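Local coordinates for extracellular invertase (Aspergillus kawachii, PDB 5XH8), which acts as a beta-fructofuranosidase of family GH32 with high transfructosylation activity, probably transferring fructosyl units from sucrose to build fructooligosaccharides such as 1-kestose, at residues N92-V97 with S117-P122; L255-Y260 with V378-N383; A425-T430 with T591-L596. All blocks are in the same frame, centred on the assembly; numbering follows the deposited sequence.

How the contacts relate
The three contacts follow one another along the chain, and none touches another. Contact 1 lies in the hairpin at the edge of one propeller sheet, where N92 also meets the second subunit and a bound glycerol probably left from the crystallisation liquor. Contact 2, about 41 Å away between centres and on the opposite side of the chain's centre, ties a loop to the long strand 366-385. Contact 3 lies in the C-terminal domain; its centre is about 27 Å from that of contact 2 and about 44 Å from that of contact 1. The bound sodium ion is held by H287, G315, F316 and S318, which belong to none of the six segments.

Contact 1: N92-V97 with S117-P122; sequences NDPVAV and SVSYLP
V95 and A96 both direct their backbone N-H groups at V118 O, so two successive residues face one: a classic beta bulge. V95 N lies 3.0 Å from V118 O; A96 N reaches the same oxygen at 3.2 Å from above the carbonyl plane. The return bond, V118 N to A96 O at 2.9 Å, completes an antiparallel hydrogen-bonded pair. On their shared face, A96 CB sits 3.7 Å from V118 CB, a small methyl suiting the branched valine opposite. V95 divides its branches: CG1, anti to the backbone N (chi1 170°), is pressed to 3.3 Å from L121 CD1, closer than usual carbon contact, and CG2 lies 3.4 Å from S119 O. P94 has no N-H for a sheet bond; its CD lies 3.5 Å from S119 OG.

Just before the bulge, D93 CB rests 3.6 Å from S117 CB. The D93 carboxylate is fixed by a salt bridge to K150 and a hydrogen bond from Y115; S117 OG bonds to T135 and S137. N92 OD1 bonds reciprocally with Y120 OH of the second subunit. The bulge sits at the open end of the hairpin of strands 96-103 and 112-118; 134-140 flanks the latter in this propeller sheet.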
ATOM      1  N   ASN A  92      -8.078   1.681  -2.619  1.00 20.22           N
ATOM      2  CA  ASN A  92      -6.972   2.422  -1.966  1.00 20.22           C
ATOM      3  C   ASN A  92      -7.446   3.335  -0.863  1.00 19.53           C
ATOM      4  O   ASN A  92      -6.656   3.675   0.036  1.00 19.70           O
ATOM      5  CB  ASN A  92      -6.199   3.254  -2.962  1.00 21.22           C
ATOM      6  CG  ASN A  92      -5.627   2.441  -4.122  1.00 23.11           C
ATOM      7  OD1 ASN A  92      -5.481   1.203  -4.061  1.00 21.95           O
ATOM      8  ND2 ASN A  92      -5.270   3.158  -5.186  1.00 21.79           N
ATOM      9  N   ASP A  93      -8.710   3.760  -0.944  1.00 19.33           N
ATOM     10  CA  ASP A  93      -9.277   4.750  -0.012  1.00 19.21           C
ATOM     11  C   ASP A  93     -10.610   4.264   0.587  1.00 19.58           C
ATOM     12  O   ASP A  93     -11.620   4.960   0.502  1.00 18.89           O
ATOM     13  CB  ASP A  93      -9.440   6.116  -0.701  1.00 18.61           C
ATOM     14  CG  ASP A  93     -10.198   6.051  -2.023  1.00 18.49           C
ATOM     15  OD1 ASP A  93     -10.758   4.994  -2.378  1.00 18.19           O
ATOM     16  OD2 ASP A  93     -10.223   7.092  -2.712  1.00 18.92           O
ATOM     17  N   PRO A  94     -10.618   3.057   1.185  1.00 19.10           N
ATOM     18  CA  PRO A  94     -11.895   2.515   1.677  1.00 19.51           C
ATOM     19  C   PRO A  94     -12.493   3.349   2.814  1.00 21.02           C
ATOM     20  O   PRO A  94     -13.704   3.350   2.975  1.00 22.15           O
ATOM     21  CB  PRO A  94     -11.511   1.095   2.163  1.00 20.94           C
ATOM     22  CG  PRO A  94     -10.042   1.228   2.544  1.00 20.27           C
ATOM     23  CD  PRO A  94      -9.479   2.186   1.518  1.00 19.88           C
ATOM     24  N   VAL A  95     -11.666   4.096   3.566  1.00 21.26           N
ATOM     25  CA  VAL A  95     -12.149   4.826   4.738  1.00 21.41           C
ATOM     26  C   VAL A  95     -12.375   6.309   4.428  1.00 21.99           C
ATOM     27  O   VAL A  95     -13.402   6.848   4.810  1.00 21.15           O
ATOM     28  CB  VAL A  95     -11.200   4.604   5.941  1.00 23.60           C
ATOM     29  CG1 VAL A  95     -11.526   5.531   7.101  1.00 25.15           C
ATOM     30  CG2 VAL A  95     -11.286   3.147   6.376  1.00 23.31           C
ATOM     31  N   ALA A  96     -11.440   6.976   3.752  1.00 19.92           N
ATOM     32  CA  ALA A  96     -11.590   8.411   3.521  1.00 20.64           C
ATOM     33  C   ALA A  96     -10.781   8.906   2.336  1.00 19.80           C
ATOM     34  O   ALA A  96      -9.784   8.266   1.923  1.00 19.50           O
ATOM     35  CB  ALA A  96     -11.208   9.189   4.786  1.00 20.98           C
ATOM     36  N   VAL A  97     -11.232  10.037   1.803  1.00 19.56           N
ATOM     37  CA  VAL A  97     -10.505  10.801   0.817  1.00 19.98           C
ATOM     38  C   VAL A  97     -10.033  12.063   1.519  1.00 19.86           C
ATOM     39  O   VAL A  97     -10.857  12.867   1.989  1.00 19.53           O
ATOM     40  CB  VAL A  97     -11.394  11.199  -0.366  1.00 20.54           C
ATOM     41  CG1 VAL A  97     -10.695  12.241  -1.266  1.00 20.78           C
ATOM     42  CG2 VAL A  97     -11.777   9.968  -1.167  1.00 21.63           C
ATOM     43  N   SER A 117      -5.201   8.968  -0.020  1.00 18.79           N
ATOM     44  CA  SER A 117      -6.155   7.873   0.086  1.00 19.38           C
ATOM     45  C   SER A 117      -6.009   7.232   1.483  1.00 19.86           C
ATOM     46  O   SER A 117      -4.916   6.821   1.855  1.00 19.76           O
ATOM     47  CB  SER A 117      -5.903   6.874  -1.044  1.00 19.23           C
ATOM     48  OG  SER A 117      -4.523   6.646  -1.281  1.00 18.86           O
ATOM     49  N   VAL A 118      -7.099   7.203   2.258  1.00 19.23           N
ATOM     50  CA  VAL A 118      -7.080   6.786   3.658  1.00 19.15           C
ATOM     51  C   VAL A 118      -7.724   5.388   3.859  1.00 19.39           C
ATOM     52  O   VAL A 118      -8.860   5.118   3.418  1.00 18.86           O
ATOM     53  CB  VAL A 118      -7.747   7.830   4.551  1.00 19.51           C
ATOM     54  CG1 VAL A 118      -7.830   7.377   6.013  1.00 20.33           C
ATOM     55  CG2 VAL A 118      -7.017   9.168   4.451  1.00 20.29           C
ATOM     56  N   SER A 119      -6.965   4.504   4.507  1.00 19.23           N
ATOM     57  CA  SER A 119      -7.381   3.122   4.779  1.00 18.84           C
ATOM     58  C   SER A 119      -7.595   2.767   6.260  1.00 19.72           C
ATOM     59  O   SER A 119      -8.172   1.710   6.557  1.00 20.23           O
ATOM     60  CB  SER A 119      -6.363   2.168   4.187  1.00 18.78           C
ATOM     61  OG  SER A 119      -6.250   2.346   2.795  1.00 19.14           O
ATOM     62  N   TYR A 120      -7.135   3.621   7.177  1.00 20.32           N
ATOM     63  CA  TYR A 120      -7.224   3.372   8.632  1.00 22.16           C
ATOM     64  C   TYR A 120      -7.384   4.684   9.375  1.00 22.97           C
ATOM     65  O   TYR A 120      -6.708   5.666   9.052  1.00 22.10           O
ATOM     66  CB  TYR A 120      -5.967   2.668   9.187  1.00 22.06           C
ATOM     67  CG  TYR A 120      -5.786   1.303   8.604  1.00 23.00           C
ATOM     68  CD1 TYR A 120      -6.475   0.197   9.121  1.00 21.79           C
ATOM     69  CD2 TYR A 120      -4.969   1.111   7.494  1.00 22.34           C
ATOM     70  CE1 TYR A 120      -6.353  -1.053   8.531  1.00 23.30           C
ATOM     71  CE2 TYR A 120      -4.860  -0.137   6.884  1.00 22.16           C
ATOM     72  CZ  TYR A 120      -5.545  -1.210   7.400  1.00 22.57           C
ATOM     73  OH  TYR A 120      -5.412  -2.440   6.805  1.00 22.84           O
ATOM     74  N   LEU A 121      -8.268   4.670  10.365  1.00 22.73           N
ATOM     75  CA  LEU A 121      -8.499   5.785  11.280  1.00 24.47           C
ATOM     76  C   LEU A 121      -8.489   5.195  12.718  1.00 24.94           C
ATOM     77  O   LEU A 121      -8.738   4.015  12.883  1.00 24.66           O
ATOM     78  CB  LEU A 121      -9.851   6.433  10.981  1.00 25.10           C
ATOM     79  CG  LEU A 121      -9.967   7.313   9.737  1.00 26.36           C
ATOM     80  CD1 LEU A 121     -11.413   7.777   9.558  1.00 27.88           C
ATOM     81  CD2 LEU A 121      -9.056   8.533   9.837  1.00 27.62           C
ATOM     82  N   PRO A 122      -8.171   5.979  13.749  1.00 26.76           N
ATOM     83  CA  PRO A 122      -7.895   7.434  13.668  1.00 25.73           C
ATOM     84  C   PRO A 122      -6.473   7.763  13.242  1.00 24.42           C
ATOM     85  O   PRO A 122      -5.597   6.924  13.307  1.00 22.61           O
ATOM     86  CB  PRO A 122      -8.111   7.899  15.116  1.00 26.53           C
ATOM     87  CG  PRO A 122      -7.730   6.720  15.935  1.00 26.44           C
ATOM     88  CD  PRO A 122      -8.189   5.498  15.146  1.00 27.15           C
TER

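Contact 2: L255-Y260 with V378-N383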
ATOM      1  N   LEU A 255       7.123  33.882  -6.040  1.00 27.72           N
ATOM      2  CA  LEU A 255       6.509  35.187  -6.281  1.00 27.91           C
ATOM      3  C   LEU A 255       7.517  36.289  -6.686  1.00 30.55           C
ATOM      4  O   LEU A 255       8.693  36.241  -6.314  1.00 28.86           O
ATOM      5  CB  LEU A 255       5.824  35.658  -4.980  1.00 26.74           C
ATOM      6  CG  LEU A 255       4.755  34.747  -4.363  1.00 25.92           C
ATOM      7  CD1 LEU A 255       4.252  35.330  -3.032  1.00 26.10           C
ATOM      8  CD2 LEU A 255       3.635  34.509  -5.355  1.00 25.46           C
ATOM      9  N   ASP A 256       7.014  37.278  -7.418  1.00 31.54           N
ATOM     10  CA  ASP A 256       7.664  38.589  -7.510  1.00 33.54           C
ATOM     11  C   ASP A 256       6.687  39.667  -7.024  1.00 35.54           C
ATOM     12  O   ASP A 256       5.673  39.355  -6.362  1.00 33.74           O
ATOM     13  CB  ASP A 256       8.196  38.827  -8.936  1.00 32.71           C
ATOM     14  CG  ASP A 256       7.115  38.892  -9.985  1.00 35.07           C
ATOM     15  OD1 ASP A 256       5.886  39.018  -9.704  1.00 36.01           O
ATOM     16  OD2 ASP A 256       7.500  38.798 -11.154  1.00 35.39           O
ATOM     17  N   GLU A 257       6.989  40.926  -7.331  1.00 35.14           N
ATOM     18  CA  GLU A 257       6.159  42.052  -6.933  1.00 36.05           C
ATOM     19  C   GLU A 257       4.748  42.078  -7.565  1.00 33.26           C
ATOM     20  O   GLU A 257       3.857  42.712  -7.028  1.00 34.39           O
ATOM     21  CB  GLU A 257       6.902  43.374  -7.236  1.00 37.99           C
ATOM     22  CG  GLU A 257       6.253  44.596  -6.611  1.00 41.58           C
ATOM     23  CD  GLU A 257       7.106  45.863  -6.706  1.00 43.39           C
ATOM     24  OE1 GLU A 257       8.067  45.898  -7.506  1.00 45.20           O
ATOM     25  OE2 GLU A 257       6.808  46.812  -5.950  1.00 43.55           O
ATOM     26  N   TYR A 258       4.557  41.413  -8.695  1.00 32.87           N
ATOM     27  CA  TYR A 258       3.292  41.449  -9.415  1.00 35.42           C
ATOM     28  C   TYR A 258       2.373  40.237  -9.160  1.00 34.93           C
ATOM     29  O   TYR A 258       1.157  40.332  -9.354  1.00 33.61           O
ATOM     30  CB  TYR A 258       3.568  41.589 -10.921  1.00 39.50           C
ATOM     31  CG  TYR A 258       4.568  42.701 -11.195  1.00 44.68           C
ATOM     32  CD1 TYR A 258       4.175  44.044 -11.161  1.00 47.58           C
ATOM     33  CD2 TYR A 258       5.914  42.409 -11.422  1.00 46.20           C
ATOM     34  CE1 TYR A 258       5.094  45.060 -11.372  1.00 52.15           C
ATOM     35  CE2 TYR A 258       6.840  43.415 -11.633  1.00 50.19           C
ATOM     36  CZ  TYR A 258       6.426  44.734 -11.615  1.00 52.35           C
ATOM     37  OH  TYR A 258       7.352  45.721 -11.834  1.00 56.34           O
ATOM     38  N   GLY A 259       2.957  39.108  -8.770  1.00 32.27           N
ATOM     39  CA  GLY A 259       2.222  37.866  -8.625  1.00 30.90           C
ATOM     40  C   GLY A 259       3.140  36.658  -8.651  1.00 29.45           C
ATOM     41  O   GLY A 259       4.200  36.655  -8.015  1.00 31.27           O
ATOM     42  N   TYR A 260       2.725  35.633  -9.381  1.00 27.55           N
ATOM     43  CA  TYR A 260       3.446  34.389  -9.409  1.00 28.04           C
ATOM     44  C   TYR A 260       4.568  34.565 -10.434  1.00 29.57           C
ATOM     45  O   TYR A 260       4.335  35.088 -11.517  1.00 29.59           O
ATOM     46  CB  TYR A 260       2.541  33.225  -9.817  1.00 28.37           C
ATOM     47  CG  TYR A 260       3.278  31.908  -9.980  1.00 29.39           C
ATOM     48  CD1 TYR A 260       3.532  31.098  -8.881  1.00 30.06           C
ATOM     49  CD2 TYR A 260       3.758  31.497 -11.231  1.00 31.24           C
ATOM     50  CE1 TYR A 260       4.224  29.898  -9.016  1.00 32.23           C
ATOM     51  CE2 TYR A 260       4.453  30.294 -11.385  1.00 32.45           C
ATOM     52  CZ  TYR A 260       4.685  29.502 -10.268  1.00 32.34           C
ATOM     53  OH  TYR A 260       5.370  28.322 -10.370  1.00 31.90           O
ATOM     54  N   VAL A 378       5.044  39.581  -3.639  1.00 31.15           N
ATOM     55  CA  VAL A 378       6.069  40.190  -2.787  1.00 31.37           C
ATOM     56  C   VAL A 378       5.681  41.657  -2.608  1.00 30.98           C
ATOM     57  O   VAL A 378       5.436  42.335  -3.590  1.00 29.28           O
ATOM     58  CB  VAL A 378       7.500  40.060  -3.371  1.00 32.70           C
ATOM     59  CG1 VAL A 378       8.514  40.651  -2.399  1.00 33.45           C
ATOM     60  CG2 VAL A 378       7.836  38.602  -3.615  1.00 33.48           C
ATOM     61  N   LEU A 379       5.546  42.105  -1.364  1.00 31.71           N
ATOM     62  CA  LEU A 379       5.146  43.481  -1.097  1.00 37.85           C
ATOM     63  C   LEU A 379       6.364  44.224  -0.579  1.00 38.69           C
ATOM     64  O   LEU A 379       7.057  43.723   0.318  1.00 37.97           O
ATOM     65  CB  LEU A 379       4.011  43.558  -0.063  1.00 37.21           C
ATOM     66  CG  LEU A 379       3.657  44.971   0.445  1.00 38.60           C
ATOM     67  CD1 LEU A 379       3.142  45.835  -0.688  1.00 38.57           C
ATOM     68  CD2 LEU A 379       2.634  44.926   1.565  1.00 39.77           C
ATOM     69  N   TYR A 380       6.621  45.408  -1.139  1.00 41.59           N
ATOM     70  CA  TYR A 380       7.701  46.271  -0.634  1.00 43.01           C
ATOM     71  C   TYR A 380       7.140  47.465   0.109  1.00 42.86           C
ATOM     72  O   TYR A 380       6.173  48.074  -0.339  1.00 45.20           O
ATOM     73  CB  TYR A 380       8.619  46.722  -1.765  1.00 44.36           C
ATOM     74  CG  TYR A 380       9.392  45.569  -2.354  1.00 43.99           C
ATOM     75  CD1 TYR A 380      10.563  45.107  -1.751  1.00 43.87           C
ATOM     76  CD2 TYR A 380       8.931  44.911  -3.490  1.00 45.52           C
ATOM     77  CE1 TYR A 380      11.268  44.041  -2.296  1.00 42.77           C
ATOM     78  CE2 TYR A 380       9.628  43.838  -4.030  1.00 42.71           C
ATOM     79  CZ  TYR A 380      10.787  43.415  -3.427  1.00 41.13           C
ATOM     80  OH  TYR A 380      11.448  42.356  -3.959  1.00 41.97           O
ATOM     81  N   ILE A 381       7.739  47.765   1.257  1.00 42.03           N
ATOM     82  CA  ILE A 381       7.369  48.913   2.052  1.00 44.72           C
ATOM     83  C   ILE A 381       8.554  49.899   2.032  1.00 47.05           C
ATOM     84  O   ILE A 381       9.552  49.675   2.732  1.00 43.77           O
ATOM     85  CB  ILE A 381       7.064  48.505   3.497  1.00 43.69           C
ATOM     86  CG1 ILE A 381       6.042  47.353   3.542  1.00 42.39           C
ATOM     87  CG2 ILE A 381       6.543  49.704   4.272  1.00 45.48           C
ATOM     88  CD1 ILE A 381       5.831  46.809   4.935  1.00 41.31           C
ATOM     89  N   PRO A 382       8.456  50.982   1.226  1.00 47.09           N
ATOM     90  CA  PRO A 382       9.591  51.921   1.149  1.00 48.07           C
ATOM     91  C   PRO A 382       9.575  53.011   2.226  1.00 47.35           C
ATOM     92  O   PRO A 382       8.573  53.202   2.922  1.00 46.78           O
ATOM     93  CB  PRO A 382       9.459  52.517  -0.260  1.00 47.17           C
ATOM     94  CG  PRO A 382       8.004  52.433  -0.573  1.00 48.93           C
ATOM     95  CD  PRO A 382       7.429  51.279   0.215  1.00 47.41           C
ATOM     96  N   ASN A 383      10.708  53.696   2.366  1.00 48.93           N
ATOM     97  CA  ASN A 383      10.809  54.917   3.174  1.00 47.70           C
ATOM     98  C   ASN A 383      10.489  54.703   4.653  1.00 47.89           C
ATOM     99  O   ASN A 383       9.962  55.587   5.323  1.00 50.25           O
ATOM    100  CB  ASN A 383       9.915  56.031   2.596  1.00 46.57           C
ATOM    101  CG  ASN A 383      10.184  56.308   1.122  1.00 47.06           C
ATOM    102  OD1 ASN A 383      11.296  56.146   0.623  1.00 49.62           O
ATOM    103  ND2 ASN A 383       9.157  56.743   0.422  1.00 48.57           N
TER
HETATM  104  O   HOH W   1       5.267  46.075  -3.484  1.00 44.32           O
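D256 O receives the one direct hydrogen bond between the segments, from V378 N at 2.8 Å. The bond is nearly straight, 173° at the hydrogen, yet the donor stands well above the carbonyl plane. Just beyond it, E257 CA points its hydrogen at V378 O over 3.4 Å, a CA-H...O contact.

A water extends the polar contact, donating to E257 OE2 at 3.0 Å and accepting from Y380 N at 2.8 Å. Glutamate suits this place because its long chain, starting with CG anti to the backbone N (chi1 -168°) and extended beyond it, carries the carboxylate toward the N-H two residues on from V378, which faces the same way; the intervening L379 pairs with T413.

Apolar and van der Waals contacts are few. V378 CG2 meets L255 CB at 3.8 Å. The E257 carboxylate passes the CD2 side of the Y380 ring, the two planes 72° apart, while Y380 OH is hydrogen-bonded to Q412.

Within the loop, D256 OD1 accepts from Y258 N at 2.9 Å, forming an Asx turn, and also from G259 N at 3.1 Å. N261 holds OD2, and these bonds probably help to fix the bend that carries D256 O. G259 takes backbone angles easily reached only without a side chain.

The loop leaves strand 250-255 of one antiparallel propeller sheet and meets strand 366-385 of another, tying the two sheets together. F267 of strand 265-274 packs on L255 and V378, as do L414 and Q412, respectively, of strand 408-418.

Contact 3: A425-T430 with T591-L596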
ATOM      1  N   ALA A 425     -16.052  43.222  -7.649  1.00 30.55           N
ATOM      2  CA  ALA A 425     -17.426  42.760  -7.537  1.00 30.23           C
ATOM      3  C   ALA A 425     -18.014  43.067  -6.142  1.00 29.74           C
ATOM      4  O   ALA A 425     -19.189  43.430  -6.030  1.00 30.06           O
ATOM      5  CB  ALA A 425     -17.552  41.288  -7.901  1.00 30.98           C
ATOM      6  N   LEU A 426     -17.203  42.957  -5.097  1.00 29.79           N
ATOM      7  CA  LEU A 426     -17.629  43.350  -3.757  1.00 31.46           C
ATOM      8  C   LEU A 426     -18.036  44.832  -3.664  1.00 34.86           C
ATOM      9  O   LEU A 426     -18.933  45.188  -2.892  1.00 35.07           O
ATOM     10  CB  LEU A 426     -16.532  43.074  -2.726  1.00 29.64           C
ATOM     11  CG  LEU A 426     -16.198  41.613  -2.371  1.00 29.84           C
ATOM     12  CD1 LEU A 426     -15.010  41.564  -1.410  1.00 29.80           C
ATOM     13  CD2 LEU A 426     -17.387  40.902  -1.756  1.00 30.00           C
ATOM     14  N   LEU A 427     -17.370  45.675  -4.438  1.00 36.31           N
ATOM     15  CA  LEU A 427     -17.614  47.118  -4.429  1.00 39.10           C
ATOM     16  C   LEU A 427     -18.622  47.560  -5.478  1.00 40.73           C
ATOM     17  O   LEU A 427     -18.842  48.746  -5.643  1.00 47.37           O
ATOM     18  CB  LEU A 427     -16.303  47.872  -4.648  1.00 37.47           C
ATOM     19  CG  LEU A 427     -15.232  47.694  -3.585  1.00 36.15           C
ATOM     20  CD1 LEU A 427     -13.955  48.385  -4.041  1.00 38.24           C
ATOM     21  CD2 LEU A 427     -15.680  48.217  -2.234  1.00 35.37           C
ATOM     22  N   SER A 428     -19.257  46.627  -6.172  1.00 42.47           N
ATOM     23  CA  SER A 428     -20.190  46.988  -7.219  1.00 44.70           C
ATOM     24  C   SER A 428     -21.553  47.419  -6.666  1.00 49.11           C
ATOM     25  O   SER A 428     -22.436  47.767  -7.448  1.00 51.38           O
ATOM     26  CB  SER A 428     -20.363  45.836  -8.207  1.00 43.23           C
ATOM     27  OG  SER A 428     -20.974  44.733  -7.587  1.00 40.85           O
ATOM     28  N   GLY A 429     -21.739  47.398  -5.347  1.00 51.24           N
ATOM     29  CA  GLY A 429     -22.988  47.864  -4.759  1.00 55.75           C
ATOM     30  C   GLY A 429     -23.166  49.369  -4.867  1.00 57.22           C
ATOM     31  O   GLY A 429     -22.690  50.012  -5.808  1.00 62.79           O
ATOM     32  N   THR A 430     -23.855  49.941  -3.896  1.00 58.45           N
ATOM     33  CA  THR A 430     -24.035  51.380  -3.859  1.00 59.04           C
ATOM     34  C   THR A 430     -23.174  51.957  -2.747  1.00 54.42           C
ATOM     35  O   THR A 430     -23.140  51.446  -1.613  1.00 53.74           O
ATOM     36  CB  THR A 430     -25.513  51.742  -3.738  1.00 62.77           C
ATOM     37  OG1 THR A 430     -26.066  51.127  -2.567  1.00 61.45           O
ATOM     38  CG2 THR A 430     -26.274  51.254  -5.014  1.00 63.16           C
ATOM     39  N   THR A 591     -15.297  55.021   3.381  1.00 43.26           N
ATOM     40  CA  THR A 591     -16.185  54.582   2.303  1.00 42.28           C
ATOM     41  C   THR A 591     -16.934  53.302   2.707  1.00 40.93           C
ATOM     42  O   THR A 591     -16.345  52.369   3.259  1.00 38.17           O
ATOM     43  CB  THR A 591     -15.402  54.354   1.002  1.00 44.05           C
ATOM     44  OG1 THR A 591     -14.708  55.561   0.669  1.00 46.51           O
ATOM     45  CG2 THR A 591     -16.339  53.987  -0.150  1.00 44.44           C
ATOM     46  N   VAL A 592     -18.235  53.286   2.447  1.00 38.22           N
ATOM     47  CA  VAL A 592     -19.075  52.125   2.724  1.00 37.79           C
ATOM     48  C   VAL A 592     -19.714  51.763   1.405  1.00 38.06           C
ATOM     49  O   VAL A 592     -20.347  52.618   0.776  1.00 35.04           O
ATOM     50  CB  VAL A 592     -20.181  52.398   3.771  1.00 37.05           C
ATOM     51  CG1 VAL A 592     -21.091  51.170   3.928  1.00 38.62           C
ATOM     52  CG2 VAL A 592     -19.580  52.803   5.113  1.00 35.92           C
ATOM     53  N   SER A 593     -19.530  50.509   0.984  1.00 35.86           N
ATOM     54  CA  SER A 593     -20.170  49.990  -0.205  1.00 34.52           C
ATOM     55  C   SER A 593     -21.059  48.842   0.249  1.00 36.47           C
ATOM     56  O   SER A 593     -20.595  47.918   0.946  1.00 38.35           O
ATOM     57  CB  SER A 593     -19.112  49.551  -1.223  1.00 35.97           C
ATOM     58  OG  SER A 593     -19.733  48.881  -2.308  1.00 39.43           O
ATOM     59  N   GLU A 594     -22.326  48.891  -0.157  1.00 33.92           N
ATOM     60  CA  GLU A 594     -23.366  48.039   0.406  1.00 36.18           C
ATOM     61  C   GLU A 594     -23.931  47.078  -0.620  1.00 31.71           C
ATOM     62  O   GLU A 594     -24.133  47.454  -1.757  1.00 29.71           O
ATOM     63  CB  GLU A 594     -24.495  48.923   0.955  1.00 39.50           C
ATOM     64  CG  GLU A 594     -25.448  48.201   1.885  1.00 44.10           C
ATOM     65  CD  GLU A 594     -26.562  49.110   2.407  1.00 47.41           C
ATOM     66  OE1 GLU A 594     -26.346  50.342   2.532  1.00 45.20           O
ATOM     67  OE2 GLU A 594     -27.650  48.573   2.701  1.00 49.27           O
ATOM     68  N   GLY A 595     -24.202  45.846  -0.210  1.00 29.47           N
ATOM     69  CA  GLY A 595     -24.816  44.860  -1.098  1.00 29.27           C
ATOM     70  C   GLY A 595     -23.912  43.717  -1.547  1.00 29.04           C
ATOM     71  O   GLY A 595     -24.393  42.598  -1.742  1.00 27.46           O
ATOM     72  N   LEU A 596     -22.620  43.994  -1.720  1.00 29.73           N
ATOM     73  CA  LEU A 596     -21.650  43.022  -2.281  1.00 29.21           C
ATOM     74  C   LEU A 596     -22.188  42.491  -3.603  1.00 28.28           C
ATOM     75  O   LEU A 596     -22.657  43.275  -4.418  1.00 29.95           O
ATOM     76  CB  LEU A 596     -21.329  41.912  -1.274  1.00 27.83           C
ATOM     77  CG  LEU A 596     -20.943  42.356   0.133  1.00 28.42           C
ATOM     78  CD1 LEU A 596     -20.609  41.144   0.987  1.00 28.40           C
ATOM     79  CD2 LEU A 596     -19.792  43.359   0.137  1.00 29.26           C
TER
HETATM   80  O   HOH W   2     -21.254  46.477  -2.207  1.00 28.97           O
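T430 and E594 form an antiparallel hydrogen-bonded pair, T430 N to E594 O at 3.3 Å and E594 N to T430 O at 3.1 Å, while the last turn of helix 420-426 lies next to the residues that follow strand 585-594. G429, just before the pair, brings its CA within 3.2 Å of E594 O; having no CB, it admits that oxygen closely. G595 takes phi 110° and psi -33°, where a CB would press on the same carbonyl oxygen, and so lets the chain swing from the strand toward L596.

The apolar part is carried by L426 and L596. Their side chains lie side by side, pointing the same way, with the CD2 atoms 3.9 Å apart, and V457 touches both. L427 CB starts out away from the strand, but the far end of the side chain comes back and CD2 lies against S593 CB.

The polar part gathers round one water, which donates to L426 O at 2.7 Å, accepts from L596 N at 2.9 Å, and lies 2.8 Å from S593 OG. G429 N offers it a weaker bond. Serine suits this position: OG, anti to the backbone N (chi1 172°), is short enough to share a water with the helix end. S428 OG donates to A425 O, which also accepts from S428 N, so that carbonyl is gripped twice where the helix stops. The E594 carboxylate instead bonds to S452.

The contact joins the helix end leading into strand 430-439 to the end of strand 585-594, in the C-terminal beta-sandwich usual for GH32 enzymes. A single antiparallel bridge, with two direct backbone bonds, opens strand 430-439; beyond it the water satisfies L426 O and L596 N, which do not meet each other, and L426 and L596 supply the apolar contact.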